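Local coordinates for protein diphosphomevalonate decarboxylase, putative (Trypanosoma brucei, PDB 2HKE) that probably catalyses the ATP-dependent decarboxylation of (R)-5-diphosphomevalonate to isopentenyl diphosphate in the mevalonate pathway, a source of isoprenoid and sterol precursors, at residues Glu305-Pro308 with Glu309-Met313; Ile12-Ala15 with Phe16-Trp20; Ser137-Ala140 with Arg141-Ser144. The protein carries 1 engineered substitution. All coordinates share one frame; numbering follows the deposited sequence.

Contact 1: residues Glu305-Pro308 with Glu309-Met313; sequences EDLP and EAVAM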
# COMPACT_ATOMS: atom_id res chain seq x y z
N GLU A 305 6.06 21.94 1.61
CA GLU A 305 6.18 23.30 1.04
C GLU A 305 5.56 23.43 -0.37
O GLU A 305 5.02 24.49 -0.75
CB GLU A 305 7.64 23.77 1.06
CG GLU A 305 8.56 22.96 0.18
CD GLU A 305 10.05 23.07 0.58
OE1 GLU A 305 10.59 24.23 0.58
OE2 GLU A 305 10.65 22.01 0.93
N ASP A 306 5.63 22.34 -1.14
CA ASP A 306 5.22 22.36 -2.52
C ASP A 306 3.79 21.87 -2.69
O ASP A 306 3.24 21.97 -3.78
CB ASP A 306 6.14 21.46 -3.34
CG ASP A 306 7.52 22.08 -3.56
OD1 ASP A 306 7.61 23.32 -3.59
OD2 ASP A 306 8.52 21.32 -3.72
N LEU A 307 3.18 21.36 -1.64
CA LEU A 307 1.93 20.64 -1.79
C LEU A 307 0.79 21.58 -2.18
O LEU A 307 -0.01 21.21 -3.02
CB LEU A 307 1.61 19.83 -0.54
CG LEU A 307 0.35 18.94 -0.61
CD1 LEU A 307 0.52 17.66 0.25
CD2 LEU A 307 -0.97 19.65 -0.31
N PRO A 308 0.63 22.74 -1.50
CA PRO A 308 -0.52 23.59 -1.88
C PRO A 308 -0.56 23.97 -3.33
O PRO A 308 -1.66 23.86 -3.94
CB PRO A 308 -0.36 24.81 -0.96
CG PRO A 308 0.25 24.11 0.31
CD PRO A 308 1.33 23.33 -0.36
N GLU A 309 0.58 24.36 -3.90
CA GLU A 309 0.60 24.72 -5.32
C GLU A 309 0.27 23.52 -6.15
O GLU A 309 -0.48 23.64 -7.13
CB GLU A 309 1.95 25.27 -5.78
CG GLU A 309 1.91 25.86 -7.20
CD GLU A 309 3.24 26.42 -7.64
OE1 GLU A 309 4.09 25.62 -8.11
OE2 GLU A 309 3.42 27.65 -7.48
N ALA A 310 0.86 22.38 -5.80
CA ALA A 310 0.62 21.15 -6.56
C ALA A 310 -0.88 20.80 -6.60
O ALA A 310 -1.42 20.48 -7.65
CB ALA A 310 1.52 19.97 -5.99
N VAL A 311 -1.55 20.87 -5.46
CA VAL A 311 -2.94 20.55 -5.36
C VAL A 311 -3.79 21.60 -6.10
O VAL A 311 -4.73 21.23 -6.83
CB VAL A 311 -3.38 20.37 -3.92
CG1 VAL A 311 -4.90 20.19 -3.84
CG2 VAL A 311 -2.63 19.20 -3.27
N ALA A 312 -3.42 22.88 -6.00
CA ALA A 312 -4.08 23.94 -6.78
C ALA A 312 -3.98 23.66 -8.29
O ALA A 312 -4.97 23.83 -9.04
CB ALA A 312 -3.47 25.34 -6.49
N MET A 313 -2.80 23.24 -8.72
CA MET A 313 -2.55 22.90 -10.13
C MET A 313 -3.43 21.75 -10.53
O MET A 313 -4.10 21.81 -11.57
CB MET A 313 -1.06 22.58 -10.33
CG MET A 313 -0.68 22.18 -11.72
SD MET A 313 -0.90 20.41 -12.04
CE MET A 313 0.20 19.57 -10.85
O HOH W 1 3.03 25.46 -2.52
O HOH W 2 6.11 25.11 -5.32
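L307 and V311, one helical turn apart, lie side by side and point the same way, with CD2 of L307 and CG2 of V311 at 3.4 Å, closer than usual for two methyls. V311 turns CG1 anti to its backbone N (chi1 173°), which lays CG2 back beside that N, where it meets both the leucine methyl and the L307 carbonyl. This apolar pair faces V336 of helix 330-338 and M186 of strand 183-189, so branched aliphatic residues suit it. This is the N-terminal end of helix 307-317 in the C-terminal domain, of the GHMP kinase type, where N-H groups still lack carbonyls one turn back. P308 fits here because its ring nitrogen has no hydrogen to place. At E309, a water accepts the N-H (3.0 Å from N) and donates to E305 O. Backbone i to i+4 bonds follow: A310 N to D306 O (3.1 Å) and V311 N to L307 O (2.9 Å). The extended E309 chain (chi2 179°) carries its carboxylate to Y279 and K283, while D306 pairs with R285; a second water binds D306 OD1 at 2.9 Å and reaches E309 OE1 only weakly.

Contact 2: residues Ile12-Ala15 with Phe16-Trp20; sequences INIA and FIKYW. With SO4 (sulfate ion), chain C.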
# COMPACT_ATOMS: atom_id res chain seq x y z
N ILE A 12 -2.61 1.47 5.22
CA ILE A 12 -2.06 0.98 3.94
C ILE A 12 -0.64 1.48 3.75
O ILE A 12 -0.15 2.32 4.48
CB ILE A 12 -2.96 1.38 2.73
CG1 ILE A 12 -3.14 2.88 2.62
CG2 ILE A 12 -4.33 0.68 2.83
CD1 ILE A 12 -3.83 3.29 1.35
N ASN A 13 0.03 1.01 2.69
CA ASN A 13 1.31 1.54 2.32
C ASN A 13 1.34 1.63 0.80
O ASN A 13 0.48 1.03 0.09
CB ASN A 13 2.46 0.64 2.84
CG ASN A 13 2.50 -0.72 2.19
OD1 ASN A 13 3.01 -0.85 1.10
ND2 ASN A 13 1.98 -1.74 2.86
N ILE A 14 2.27 2.42 0.30
CA ILE A 14 2.44 2.56 -1.15
C ILE A 14 3.86 2.22 -1.54
O ILE A 14 4.79 2.89 -1.14
CB ILE A 14 2.00 3.96 -1.69
CG1 ILE A 14 2.18 4.04 -3.23
CG2 ILE A 14 2.77 5.11 -1.00
CD1 ILE A 14 1.24 3.03 -3.97
N ALA A 15 4.01 1.17 -2.38
CA ALA A 15 5.31 0.80 -2.89
C ALA A 15 5.78 1.79 -3.94
O ALA A 15 5.03 2.06 -4.90
CB ALA A 15 5.30 -0.56 -3.53
N PHE A 16 6.98 2.32 -3.78
CA PHE A 16 7.61 3.10 -4.88
C PHE A 16 8.59 2.24 -5.69
O PHE A 16 8.88 2.60 -6.84
CB PHE A 16 8.22 4.39 -4.39
CG PHE A 16 9.14 4.21 -3.25
CD1 PHE A 16 10.45 3.97 -3.48
CD2 PHE A 16 8.69 4.28 -1.93
CE1 PHE A 16 11.34 3.76 -2.46
CE2 PHE A 16 9.61 4.06 -0.89
CZ PHE A 16 10.92 3.82 -1.17
N ILE A 17 9.14 1.18 -5.08
CA ILE A 17 9.84 0.12 -5.76
C ILE A 17 8.94 -1.08 -5.68
O ILE A 17 8.58 -1.57 -4.59
CB ILE A 17 11.29 -0.12 -5.27
CG1 ILE A 17 12.14 1.12 -5.63
CG2 ILE A 17 11.85 -1.44 -5.94
CD1 ILE A 17 13.47 1.12 -4.93
N LYS A 18 8.46 -1.49 -6.83
CA LYS A 18 7.33 -2.40 -6.90
C LYS A 18 7.53 -3.89 -6.61
O LYS A 18 8.49 -4.50 -7.08
CB LYS A 18 6.70 -2.27 -8.27
CG LYS A 18 6.34 -0.82 -8.66
CD LYS A 18 5.25 -0.29 -7.75
CE LYS A 18 4.72 1.07 -8.19
NZ LYS A 18 3.60 1.58 -7.27
N TYR A 19 6.56 -4.47 -5.90
CA TYR A 19 6.39 -5.90 -5.80
C TYR A 19 5.53 -6.34 -7.00
O TYR A 19 4.42 -5.92 -7.14
CB TYR A 19 5.68 -6.21 -4.49
CG TYR A 19 5.00 -7.57 -4.35
CD1 TYR A 19 5.67 -8.74 -4.70
CD2 TYR A 19 3.71 -7.68 -3.82
CE1 TYR A 19 5.05 -9.98 -4.57
CE2 TYR A 19 3.10 -8.90 -3.65
CZ TYR A 19 3.74 -10.03 -4.04
OH TYR A 19 3.14 -11.24 -3.85
N TRP A 20 6.07 -7.20 -7.88
CA TRP A 20 5.32 -7.74 -8.97
C TRP A 20 6.00 -9.02 -9.40
O TRP A 20 6.93 -9.00 -10.16
CB TRP A 20 5.21 -6.74 -10.13
CG TRP A 20 4.14 -7.10 -11.12
CD1 TRP A 20 4.33 -7.52 -12.41
CD2 TRP A 20 2.76 -6.95 -10.94
NE1 TRP A 20 3.10 -7.72 -13.02
CE2 TRP A 20 2.12 -7.36 -12.14
CE3 TRP A 20 1.96 -6.55 -9.86
CZ2 TRP A 20 0.75 -7.37 -12.27
CZ3 TRP A 20 0.57 -6.59 -10.01
CH2 TRP A 20 -0.00 -7.01 -11.21
S SO4 C . -0.37 -11.18 -3.08
O1 SO4 C . -0.54 -12.27 -4.01
O2 SO4 C . -0.40 -9.92 -3.78
O3 SO4 C . -1.45 -11.18 -2.10
O4 SO4 C . 0.93 -11.30 -2.41
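The carbonyl oxygen of A15 takes a hydrogen bond from the amine of K18, NZ to O 2.8 Å, and that same NZ is gripped by three further groups: the carboxylate of D293 in a salt bridge, T291 OG1 and the F292 carbonyl. The lysine gets there by doubling back. Its chain kinks at chi2 (-65°) and then runs straight to the end, so that CE passes 3.4 Å from A15 O and the nitrogen approaches 21° out of the carbonyl plane. A15 suits this inside corner, since a single methyl packs against the I17 carbonyl (CB to O 3.6 Å) while the lysine chain passes nearby. At the corner strand 5-15 ends, and F16 and I17 both face F37 of strand 36-40 in a classic beta bulge. From the bulge, both side chains pack on helix 213-234, each touching A228. Two residues on, Y19 extends its phenol away from the corner. The hydroxyl donates to a sulfate, probably from the crystallisation liquor, OH to O4 2.6 Å, with that oxygen at the ring edge and in its plane, and K22 also binds both the phenol and the anion. The bonds from K18 NZ to A15, D293, T291 and F292 fix the direction of the amine and hold this turn to the 291-293 region of the C-terminal domain.

Contact 3: residues Ser137-Ala140 with Arg141-Ser144; sequences SMLA and RLGS. With SO4 (sulfate ion), chain C.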
# COMPACT_ATOMS: atom_id res chain seq x y z
N SER A 137 5.28 -8.88 10.53
CA SER A 137 5.57 -8.78 9.09
C SER A 137 5.50 -10.15 8.39
O SER A 137 4.83 -10.30 7.34
CB SER A 137 6.89 -8.06 8.86
OG SER A 137 7.20 -7.99 7.50
N MET A 138 6.17 -11.18 8.94
CA MET A 138 6.17 -12.49 8.30
C MET A 138 4.85 -13.20 8.29
O MET A 138 4.53 -13.89 7.33
CB MET A 138 7.26 -13.39 8.90
CG MET A 138 8.65 -12.87 8.54
SD MET A 138 9.95 -13.96 9.23
CE MET A 138 9.04 -15.50 9.20
N LEU A 139 4.04 -13.01 9.33
CA LEU A 139 2.69 -13.59 9.29
C LEU A 139 1.79 -12.86 8.31
O LEU A 139 1.00 -13.47 7.60
CB LEU A 139 2.09 -13.56 10.69
CG LEU A 139 0.82 -14.35 10.80
CD1 LEU A 139 1.05 -15.81 10.54
CD2 LEU A 139 0.17 -14.09 12.18
N ALA A 140 1.88 -11.53 8.28
CA ALA A 140 1.11 -10.70 7.37
C ALA A 140 1.41 -11.09 5.91
O ALA A 140 0.50 -11.16 5.11
CB ALA A 140 1.43 -9.24 7.61
N ARG A 141 2.68 -11.41 5.63
CA ARG A 141 3.17 -11.79 4.29
C ARG A 141 2.43 -12.98 3.75
O ARG A 141 2.10 -13.05 2.56
CB ARG A 141 4.67 -12.13 4.39
CG ARG A 141 5.36 -12.18 3.06
CD ARG A 141 6.67 -12.91 3.11
NE ARG A 141 6.47 -14.34 3.27
CZ ARG A 141 6.98 -15.11 4.21
NH1 ARG A 141 7.85 -14.64 5.10
NH2 ARG A 141 6.74 -16.39 4.18
N LEU A 142 2.12 -13.93 4.64
CA LEU A 142 1.32 -15.11 4.27
C LEU A 142 -0.08 -14.78 3.75
O LEU A 142 -0.69 -15.58 3.04
CB LEU A 142 1.20 -16.07 5.46
CG LEU A 142 2.53 -16.76 5.79
CD1 LEU A 142 2.34 -17.60 7.09
CD2 LEU A 142 3.11 -17.66 4.66
N GLY A 143 -0.65 -13.69 4.25
CA GLY A 143 -1.96 -13.25 3.90
C GLY A 143 -1.90 -12.45 2.63
O GLY A 143 -2.70 -12.70 1.75
N SER A 144 -0.97 -11.50 2.54
CA SER A 144 -0.75 -10.70 1.32
C SER A 144 0.66 -10.18 1.36
O SER A 144 1.13 -9.64 2.36
CB SER A 144 -1.71 -9.49 1.20
OG SER A 144 -1.45 -8.82 -0.01
S SO4 C . -0.37 -11.18 -3.08
O1 SO4 C . -0.54 -12.27 -4.01
O2 SO4 C . -0.40 -9.92 -3.78
O3 SO4 C . -1.45 -11.18 -2.10
O4 SO4 C . 0.93 -11.30 -2.41
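M138 and R141 run side by side in the same direction, the methionine CB and CG each 4.0 Å from NH1 of the arginine. The M138 carbonyl oxygen lies over one face of the guanidinium, offset toward its rim, and is also 3.4 Å from R141 CB. Next to this pair, L139 and L142 cross at about a right angle and meet through their CD1 methyls. The two leucines reach this meeting by different first torsions: L139 sets CG opposite its backbone N (chi1 -170°), whereas L142 sets CG beside its own (-70°).

The last turn of the backbone beneath is loosely bonded. R141 N bonds S137 O in the alpha-helical manner, but L142 N makes only a weak bond to L139 O. A140 O is then shared by two donors: S144 N, an i+4 partner at 3.0 Å and nearly straight at 170°, and G143 N, an i+3 partner at 2.9 Å, more bent and coming from above the carbonyl plane. The small A140 fits its methyl against S123 and A147.

Further out, the arginine is positioned by backbone carbonyls: NH1 bonds C169 O and NH2 bonds L29 O, a good match for a buried group with several N-H donors. L139 and L142 both pack on M81 of helix 76-86, and L139 also on helix 114-130. S137 OG is held by C148 O and A171 N. Beyond the last turn, S144 OG lies 3.2 Å from sulfate O3, a bond not settled, while G145 N and R77 also hold the anion, which may mark a phosphate-sized site. The arrangement is that of the C-terminal end of a helix leading into an anion-binding loop, in a domain of the GHMP kinase superfamily, whose members use ATP.

In the fold
From the N terminus the chain meets contact 2 first, at the end of strand 5-15, then contact 3 at the close of helix 136-143, and last contact 1 at the start of helix 307-317. Each joins adjoining residues and closes only a local turn; the three follow in series, and none nests in or crosses another. Contacts 2 and 3 share the N-terminal domain and the sulfate, their centres about 15 Å apart and nearest atoms about 6 Å. Contact 1 belongs to the C-terminal domain, on the opposite side of the chain's centre from contact 3. Contact 2 lies near that centre, and through K18 with 291-293 and F16 and I17 with helix 213-234 it touches the C-terminal domain.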